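Local atomic coordinates of chain length determinant protein (Shigella flexneri, PDB entry 4E2H), a protein that probably sets how long the O-antigen chains of lipopolysaccharide grow, acting from the inner membrane through its periplasmic domain. Residues Q140-I152 with E198-Y210. Residues are numbered along the deposited sequence; the frame is centred on the assembly and turned at random.
Sequences QEVVAQEQKDLRI and EATRPLVFSPNYY
Tyr209, in the first turn of helix 207-219, meets Glu141 of the long helix 97-164 of this Wzz periplasmic domain; the extended linker 201-206 leads into that turn alongside the long helix. Tyr209 OH donates to Glu141 OE2 at 2.6 Å, nearly in line with the C-O bond, and the carboxylate stands almost perpendicular to the phenol ring (88°). With CG anti to the backbone N (chi1 174°), the Tyr209 ring turns one face to Phe205, whose CD1 sits 3.8 Å above the ring plane, over its centre. Phe205 in turn offers CE1 to Ala144 CB at 3.5 Å, while Gln140 O comes to the edge of the same ring.

Farther along, Leu203 pushes CD2 to within 3.6 Å of Lys148 CD, the two side chains crossing at about a right angle. Lys148 CG lies anti to the backbone N (chi1 172°), and the chain bends only near its end, where NZ makes a weak 3.4 Å hydrogen bond to Arg201 O. Arg201 runs extended past Ile152; its NH2 is hydrogen-bonded to Ser188 OG of a second subunit, which puts this part of the linker at a subunit interface. Between helix and linker, one water donates to Ala144 O at 2.7 Å and weakly accepts from Val204 N at 3.3 Å.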
ATOM      1  N   GLN C 140      15.378 -11.737   1.792  1.00 45.45           N
ATOM      2  CA  GLN C 140      15.841 -11.971   0.433  1.00 46.57           C
ATOM      3  C   GLN C 140      17.363 -12.060   0.401  1.00 46.99           C
ATOM      4  O   GLN C 140      17.943 -12.664  -0.501  1.00 44.79           O
ATOM      5  CB  GLN C 140      15.353 -10.859  -0.485  1.00 43.54           C
ATOM      6  CG  GLN C 140      14.125 -11.233  -1.250  1.00 46.20           C
ATOM      7  CD  GLN C 140      13.684 -10.143  -2.200  1.00 55.40           C
ATOM      8  OE1 GLN C 140      13.690  -8.952  -1.856  1.00 55.49           O
ATOM      9  NE2 GLN C 140      13.304 -10.541  -3.413  1.00 59.95           N
ATOM     10  N   GLU C 141      18.005 -11.441   1.384  1.00 45.21           N
ATOM     11  CA  GLU C 141      19.440 -11.574   1.544  1.00 47.11           C
ATOM     12  C   GLU C 141      19.779 -13.019   1.910  1.00 47.50           C
ATOM     13  O   GLU C 141      20.665 -13.642   1.324  1.00 44.29           O
ATOM     14  CB  GLU C 141      19.936 -10.633   2.638  1.00 47.80           C
ATOM     15  CG  GLU C 141      20.786  -9.494   2.137  1.00 50.79           C
ATOM     16  CD  GLU C 141      20.175  -8.127   2.433  1.00 56.03           C
ATOM     17  OE1 GLU C 141      19.593  -7.959   3.546  1.00 56.32           O
ATOM     18  OE2 GLU C 141      20.272  -7.230   1.546  1.00 51.61           O
ATOM     19  N   VAL C 142      19.060 -13.546   2.888  1.00 39.87           N
ATOM     20  CA  VAL C 142      19.304 -14.899   3.380  1.00 36.89           C
ATOM     21  C   VAL C 142      19.082 -15.953   2.296  1.00 38.55           C
ATOM     22  O   VAL C 142      19.898 -16.865   2.125  1.00 43.68           O
ATOM     23  CB  VAL C 142      18.373 -15.217   4.539  1.00 38.84           C
ATOM     24  CG1 VAL C 142      18.346 -16.730   4.769  1.00 39.01           C
ATOM     25  CG2 VAL C 142      18.790 -14.422   5.794  1.00 37.93           C
ATOM     26  N   VAL C 143      17.973 -15.817   1.568  1.00 29.20           N
ATOM     27  CA  VAL C 143      17.649 -16.709   0.466  1.00 27.75           C
ATOM     28  C   VAL C 143      18.766 -16.794  -0.561  1.00 32.86           C
ATOM     29  O   VAL C 143      19.053 -17.883  -1.058  1.00 29.81           O
ATOM     30  CB  VAL C 143      16.383 -16.250  -0.273  1.00 28.61           C
ATOM     31  CG1 VAL C 143      16.214 -17.012  -1.573  1.00 26.20           C
ATOM     32  CG2 VAL C 143      15.162 -16.415   0.616  1.00 32.30           C
ATOM     33  N   ALA C 144      19.373 -15.646  -0.896  1.00 35.61           N
ATOM     34  CA  ALA C 144      20.395 -15.607  -1.938  1.00 35.30           C
ATOM     35  C   ALA C 144      21.756 -16.076  -1.432  1.00 39.27           C
ATOM     36  O   ALA C 144      22.575 -16.551  -2.219  1.00 39.52           O
ATOM     37  CB  ALA C 144      20.510 -14.239  -2.536  1.00 28.77           C
ATOM     38  N   GLN C 145      22.007 -15.950  -0.132  1.00 46.15           N
ATOM     39  CA  GLN C 145      23.279 -16.404   0.429  1.00 50.09           C
ATOM     40  C   GLN C 145      23.299 -17.920   0.559  1.00 52.28           C
ATOM     41  O   GLN C 145      24.350 -18.564   0.498  1.00 52.16           O
ATOM     42  CB  GLN C 145      23.518 -15.795   1.805  1.00 50.16           C
ATOM     43  CG  GLN C 145      24.820 -16.259   2.429  1.00 53.40           C
ATOM     44  CD  GLN C 145      26.031 -15.628   1.760  1.00 54.66           C
ATOM     45  OE1 GLN C 145      25.933 -14.568   1.134  1.00 56.83           O
ATOM     46  NE2 GLN C 145      27.189 -16.269   1.907  1.00 60.39           N
ATOM     47  N   GLU C 146      22.123 -18.491   0.765  1.00 49.01           N
ATOM     48  CA  GLU C 146      22.040 -19.929   0.898  1.00 51.66           C
ATOM     49  C   GLU C 146      21.941 -20.558  -0.475  1.00 50.25           C
ATOM     50  O   GLU C 146      22.455 -21.642  -0.708  1.00 45.73           O
ATOM     51  CB  GLU C 146      20.899 -20.324   1.826  1.00 49.29           C
ATOM     52  CG  GLU C 146      21.100 -19.689   3.199  1.00 56.75           C
ATOM     53  CD  GLU C 146      20.135 -20.226   4.254  1.00 67.96           C
ATOM     54  OE1 GLU C 146      19.062 -20.772   3.862  1.00 64.64           O
ATOM     55  OE2 GLU C 146      20.446 -20.097   5.473  1.00 69.69           O
ATOM     56  N   GLN C 147      21.292 -19.872  -1.399  1.00 56.55           N
ATOM     57  CA  GLN C 147      21.367 -20.301  -2.778  1.00 59.03           C
ATOM     58  C   GLN C 147      22.834 -20.448  -3.161  1.00 60.05           C
ATOM     59  O   GLN C 147      23.256 -21.477  -3.691  1.00 57.78           O
ATOM     60  CB  GLN C 147      20.679 -19.293  -3.690  1.00 61.74           C
ATOM     61  CG  GLN C 147      19.202 -19.541  -3.851  1.00 63.51           C
ATOM     62  CD  GLN C 147      18.910 -20.933  -4.397  1.00 68.64           C
ATOM     63  OE1 GLN C 147      18.673 -21.879  -3.638  1.00 68.11           O
ATOM     64  NE2 GLN C 147      18.919 -21.064  -5.722  1.00 70.51           N
ATOM     65  N   LYS C 148      23.616 -19.418  -2.866  1.00 43.96           N
ATOM     66  CA  LYS C 148      25.028 -19.425  -3.215  1.00 43.36           C
ATOM     67  C   LYS C 148      25.767 -20.544  -2.488  1.00 42.03           C
ATOM     68  O   LYS C 148      26.454 -21.346  -3.121  1.00 41.54           O
ATOM     69  CB  LYS C 148      25.655 -18.060  -2.934  1.00 45.95           C
ATOM     70  CG  LYS C 148      27.156 -17.987  -3.088  1.00 46.13           C
ATOM     71  CD  LYS C 148      27.612 -16.538  -2.968  1.00 47.48           C
ATOM     72  CE  LYS C 148      29.016 -16.458  -2.403  1.00 50.60           C
ATOM     73  NZ  LYS C 148      29.216 -15.242  -1.572  1.00 47.79           N
ATOM     74  N   ASP C 149      25.600 -20.639  -1.175  1.00 47.96           N
ATOM     75  CA  ASP C 149      26.337 -21.656  -0.423  1.00 47.94           C
ATOM     76  C   ASP C 149      26.055 -23.091  -0.862  1.00 46.25           C
ATOM     77  O   ASP C 149      26.971 -23.920  -0.938  1.00 47.28           O
ATOM     78  CB  ASP C 149      26.176 -21.459   1.078  1.00 49.67           C
ATOM     79  CG  ASP C 149      26.637 -20.082   1.504  1.00 61.18           C
ATOM     80  OD1 ASP C 149      27.182 -19.380   0.618  1.00 56.89           O
ATOM     81  OD2 ASP C 149      26.465 -19.700   2.687  1.00 63.83           O
ATOM     82  N   LEU C 150      24.802 -23.386  -1.168  1.00 26.68           N
ATOM     83  CA  LEU C 150      24.496 -24.659  -1.824  1.00 29.46           C
ATOM     84  C   LEU C 150      25.279 -24.829  -3.133  1.00 26.33           C
ATOM     85  O   LEU C 150      25.825 -25.887  -3.383  1.00 23.98           O
ATOM     86  CB  LEU C 150      22.998 -24.805  -2.113  1.00 27.92           C
ATOM     87  CG  LEU C 150      22.686 -25.873  -3.172  1.00 25.92           C
ATOM     88  CD1 LEU C 150      22.731 -27.254  -2.561  1.00 29.11           C
ATOM     89  CD2 LEU C 150      21.306 -25.624  -3.805  1.00 29.88           C
ATOM     90  N   ARG C 151      25.346 -23.793  -3.960  1.00 27.47           N
ATOM     91  CA  ARG C 151      26.074 -23.914  -5.209  1.00 25.66           C
ATOM     92  C   ARG C 151      27.542 -24.175  -4.880  1.00 30.45           C
ATOM     93  O   ARG C 151      28.174 -25.017  -5.534  1.00 24.87           O
ATOM     94  CB  ARG C 151      25.889 -22.697  -6.106  1.00 23.70           C
ATOM     95  CG  ARG C 151      26.493 -22.834  -7.505  1.00 23.33           C
ATOM     96  CD  ARG C 151      26.228 -24.232  -8.124  1.00 27.56           C
ATOM     97  NE  ARG C 151      26.356 -24.178  -9.588  1.00 32.23           N
ATOM     98  CZ  ARG C 151      25.831 -25.059 -10.444  1.00 29.68           C
ATOM     99  NH1 ARG C 151      25.139 -26.094 -10.000  1.00 31.20           N
ATOM    100  NH2 ARG C 151      26.006 -24.903 -11.753  1.00 33.56           N
ATOM    101  N   ILE C 152      28.073 -23.531  -3.831  1.00 37.64           N
ATOM    102  CA  ILE C 152      29.460 -23.834  -3.392  1.00 39.56           C
ATOM    103  C   ILE C 152      29.674 -25.274  -2.877  1.00 40.03           C
ATOM    104  O   ILE C 152      30.733 -25.864  -3.102  1.00 38.86           O
ATOM    105  CB  ILE C 152      30.034 -22.834  -2.344  1.00 39.09           C
ATOM    106  CG1 ILE C 152      30.636 -21.603  -3.022  1.00 43.67           C
ATOM    107  CG2 ILE C 152      31.157 -23.464  -1.555  1.00 40.21           C
ATOM    108  CD1 ILE C 152      30.551 -21.592  -4.533  1.00 47.66           C
ATOM    109  N   GLU C 198      35.103 -17.793  -3.606  1.00 62.39           N
ATOM    110  CA  GLU C 198      33.699 -17.912  -3.250  1.00 58.79           C
ATOM    111  C   GLU C 198      33.244 -16.728  -2.407  1.00 58.85           C
ATOM    112  O   GLU C 198      32.045 -16.458  -2.280  1.00 65.14           O
ATOM    113  CB  GLU C 198      33.486 -19.247  -2.515  1.00 57.99           C
ATOM    114  CG  GLU C 198      32.868 -19.150  -1.122  1.00 60.51           C
ATOM    115  CD  GLU C 198      33.739 -18.387  -0.125  1.00 66.38           C
ATOM    116  OE1 GLU C 198      33.189 -17.859   0.866  1.00 68.22           O
ATOM    117  OE2 GLU C 198      34.973 -18.311  -0.326  1.00 67.57           O
ATOM    118  N   ALA C 199      34.214 -16.023  -1.837  1.00 60.91           N
ATOM    119  CA  ALA C 199      33.936 -14.946  -0.892  1.00 65.89           C
ATOM    120  C   ALA C 199      33.707 -13.643  -1.634  1.00 65.00           C
ATOM    121  O   ALA C 199      33.802 -12.569  -1.053  1.00 67.99           O
ATOM    122  CB  ALA C 199      35.097 -14.787   0.074  1.00 70.93           C
ATOM    123  N   THR C 200      33.396 -13.754  -2.919  1.00 46.04           N
ATOM    124  CA  THR C 200      33.478 -12.641  -3.852  1.00 43.98           C
ATOM    125  C   THR C 200      32.587 -13.002  -5.027  1.00 40.64           C
ATOM    126  O   THR C 200      32.430 -12.236  -5.970  1.00 40.80           O
ATOM    127  CB  THR C 200      34.951 -12.447  -4.324  1.00 45.54           C
ATOM    128  OG1 THR C 200      35.799 -12.194  -3.189  1.00 45.12           O
ATOM    129  CG2 THR C 200      35.074 -11.291  -5.293  1.00 44.17           C
ATOM    130  N   ARG C 201      32.054 -14.216  -4.987  1.00 51.97           N
ATOM    131  CA  ARG C 201      31.077 -14.633  -5.972  1.00 51.72           C
ATOM    132  C   ARG C 201      29.863 -13.752  -5.681  1.00 53.63           C
ATOM    133  O   ARG C 201      29.411 -13.649  -4.526  1.00 55.14           O
ATOM    134  CB  ARG C 201      30.750 -16.123  -5.807  1.00 51.02           C
ATOM    135  CG  ARG C 201      29.885 -16.738  -6.921  1.00 50.93           C
ATOM    136  CD  ARG C 201      29.554 -18.215  -6.635  1.00 54.89           C
ATOM    137  NE  ARG C 201      28.894 -18.936  -7.737  1.00 52.09           N
ATOM    138  CZ  ARG C 201      29.517 -19.716  -8.619  1.00 50.65           C
ATOM    139  NH1 ARG C 201      30.831 -19.882  -8.540  1.00 48.53           N
ATOM    140  NH2 ARG C 201      28.821 -20.324  -9.579  1.00 51.60           N
ATOM    141  N   PRO C 202      29.347 -13.078  -6.712  1.00 49.81           N
ATOM    142  CA  PRO C 202      28.281 -12.102  -6.471  1.00 53.73           C
ATOM    143  C   PRO C 202      26.914 -12.747  -6.255  1.00 50.95           C
ATOM    144  O   PRO C 202      26.536 -13.661  -6.998  1.00 49.38           O
ATOM    145  CB  PRO C 202      28.277 -11.272  -7.759  1.00 53.98           C
ATOM    146  CG  PRO C 202      28.779 -12.205  -8.804  1.00 52.04           C
ATOM    147  CD  PRO C 202      29.786 -13.094  -8.116  1.00 52.99           C
ATOM    148  N   LEU C 203      26.189 -12.274  -5.247  1.00 42.43           N
ATOM    149  CA  LEU C 203      24.846 -12.761  -5.000  1.00 40.47           C
ATOM    150  C   LEU C 203      23.935 -12.403  -6.163  1.00 39.18           C
ATOM    151  O   LEU C 203      24.019 -11.304  -6.707  1.00 40.90           O
ATOM    152  CB  LEU C 203      24.306 -12.153  -3.714  1.00 37.04           C
ATOM    153  CG  LEU C 203      25.071 -12.658  -2.493  1.00 43.90           C
ATOM    154  CD1 LEU C 203      24.605 -11.968  -1.208  1.00 39.28           C
ATOM    155  CD2 LEU C 203      24.936 -14.192  -2.389  1.00 42.42           C
ATOM    156  N   VAL C 204      23.074 -13.331  -6.559  1.00 44.03           N
ATOM    157  CA  VAL C 204      22.049 -13.019  -7.548  1.00 45.60           C
ATOM    158  C   VAL C 204      20.707 -12.722  -6.851  1.00 46.57           C
ATOM    159  O   VAL C 204      20.279 -13.475  -5.969  1.00 48.55           O
ATOM    160  CB  VAL C 204      21.905 -14.149  -8.570  1.00 42.95           C
ATOM    161  CG1 VAL C 204      20.517 -14.156  -9.151  1.00 48.37           C
ATOM    162  CG2 VAL C 204      22.915 -13.967  -9.668  1.00 48.01           C
ATOM    163  N   PHE C 205      20.055 -11.626  -7.229  1.00 37.57           N
ATOM    164  CA  PHE C 205      18.776 -11.262  -6.612  1.00 40.98           C
ATOM    165  C   PHE C 205      17.649 -11.045  -7.600  1.00 42.40           C
ATOM    166  O   PHE C 205      17.887 -10.749  -8.767  1.00 45.99           O
ATOM    167  CB  PHE C 205      18.917  -9.963  -5.835  1.00 38.88           C
ATOM    168  CG  PHE C 205      19.834 -10.052  -4.668  1.00 37.50           C
ATOM    169  CD1 PHE C 205      19.426 -10.687  -3.501  1.00 33.57           C
ATOM    170  CD2 PHE C 205      21.105  -9.486  -4.723  1.00 38.00           C
ATOM    171  CE1 PHE C 205      20.266 -10.760  -2.402  1.00 35.63           C
ATOM    172  CE2 PHE C 205      21.956  -9.552  -3.619  1.00 37.70           C
ATOM    173  CZ  PHE C 205      21.534 -10.190  -2.453  1.00 34.56           C
ATOM    174  N   SER C 206      16.420 -11.128  -7.102  1.00 61.24           N
ATOM    175  CA  SER C 206      15.241 -10.773  -7.888  1.00 59.69           C
ATOM    176  C   SER C 206      15.215  -9.262  -8.194  1.00 56.48           C
ATOM    177  O   SER C 206      15.722  -8.451  -7.415  1.00 55.27           O
ATOM    178  CB  SER C 206      13.977 -11.185  -7.122  1.00 63.27           C
ATOM    179  OG  SER C 206      12.883 -11.432  -7.991  1.00 68.26           O
ATOM    180  N   PRO C 207      14.630  -8.880  -9.338  1.00 45.74           N
ATOM    181  CA  PRO C 207      14.520  -7.448  -9.637  1.00 48.01           C
ATOM    182  C   PRO C 207      13.777  -6.750  -8.507  1.00 49.55           C
ATOM    183  O   PRO C 207      14.074  -5.592  -8.196  1.00 48.31           O
ATOM    184  CB  PRO C 207      13.681  -7.415 -10.912  1.00 47.46           C
ATOM    185  CG  PRO C 207      13.841  -8.819 -11.505  1.00 51.07           C
ATOM    186  CD  PRO C 207      13.934  -9.716 -10.331  1.00 46.34           C
ATOM    187  N   ASN C 208      12.829  -7.458  -7.892  1.00 52.11           N
ATOM    188  CA  ASN C 208      12.121  -6.930  -6.741  1.00 50.50           C
ATOM    189  C   ASN C 208      13.054  -6.528  -5.613  1.00 52.14           C
ATOM    190  O   ASN C 208      12.711  -5.693  -4.770  1.00 56.74           O
ATOM    191  CB  ASN C 208      11.136  -7.947  -6.181  1.00 56.99           C
ATOM    192  CG  ASN C 208      10.601  -7.529  -4.816  1.00 59.76           C
ATOM    193  OD1 ASN C 208      11.115  -7.954  -3.771  1.00 51.00           O
ATOM    194  ND2 ASN C 208       9.580  -6.660  -4.821  1.00 59.88           N
ATOM    195  N   TYR C 209      14.221  -7.151  -5.568  1.00 42.42           N
ATOM    196  CA  TYR C 209      15.173  -6.835  -4.532  1.00 39.85           C
ATOM    197  C   TYR C 209      15.735  -5.443  -4.759  1.00 41.32           C
ATOM    198  O   TYR C 209      15.881  -4.673  -3.808  1.00 40.02           O
ATOM    199  CB  TYR C 209      16.303  -7.843  -4.506  1.00 38.85           C
ATOM    200  CG  TYR C 209      17.381  -7.456  -3.539  1.00 32.66           C
ATOM    201  CD1 TYR C 209      17.201  -7.607  -2.171  1.00 34.20           C
ATOM    202  CD2 TYR C 209      18.572  -6.925  -3.987  1.00 33.53           C
ATOM    203  CE1 TYR C 209      18.203  -7.244  -1.271  1.00 35.58           C
ATOM    204  CE2 TYR C 209      19.578  -6.564  -3.101  1.00 35.95           C
ATOM    205  CZ  TYR C 209      19.392  -6.722  -1.747  1.00 33.98           C
ATOM    206  OH  TYR C 209      20.404  -6.358  -0.870  1.00 35.04           O
ATOM    207  N   TYR C 210      16.063  -5.113  -6.007  1.00 45.98           N
ATOM    208  CA  TYR C 210      16.589  -3.777  -6.277  1.00 48.69           C
ATOM    209  C   TYR C 210      15.530  -2.688  -6.073  1.00 48.67           C
ATOM    210  O   TYR C 210      15.850  -1.619  -5.557  1.00 46.72           O
ATOM    211  CB  TYR C 210      17.240  -3.689  -7.662  1.00 47.97           C
ATOM    212  CG  TYR C 210      18.267  -4.765  -7.858  1.00 46.25           C
ATOM    213  CD1 TYR C 210      19.380  -4.835  -7.032  1.00 49.35           C
ATOM    214  CD2 TYR C 210      18.120  -5.731  -8.854  1.00 48.39           C
ATOM    215  CE1 TYR C 210      20.327  -5.853  -7.178  1.00 46.27           C
ATOM    216  CE2 TYR C 210      19.066  -6.747  -9.024  1.00 45.67           C
ATOM    217  CZ  TYR C 210      20.166  -6.803  -8.174  1.00 47.02           C
ATOM    218  OH  TYR C 210      21.114  -7.796  -8.314  1.00 47.99           O
TER
HETATM  219  O   HOH W   1      22.542 -16.155  -4.872  1.00 41.67           O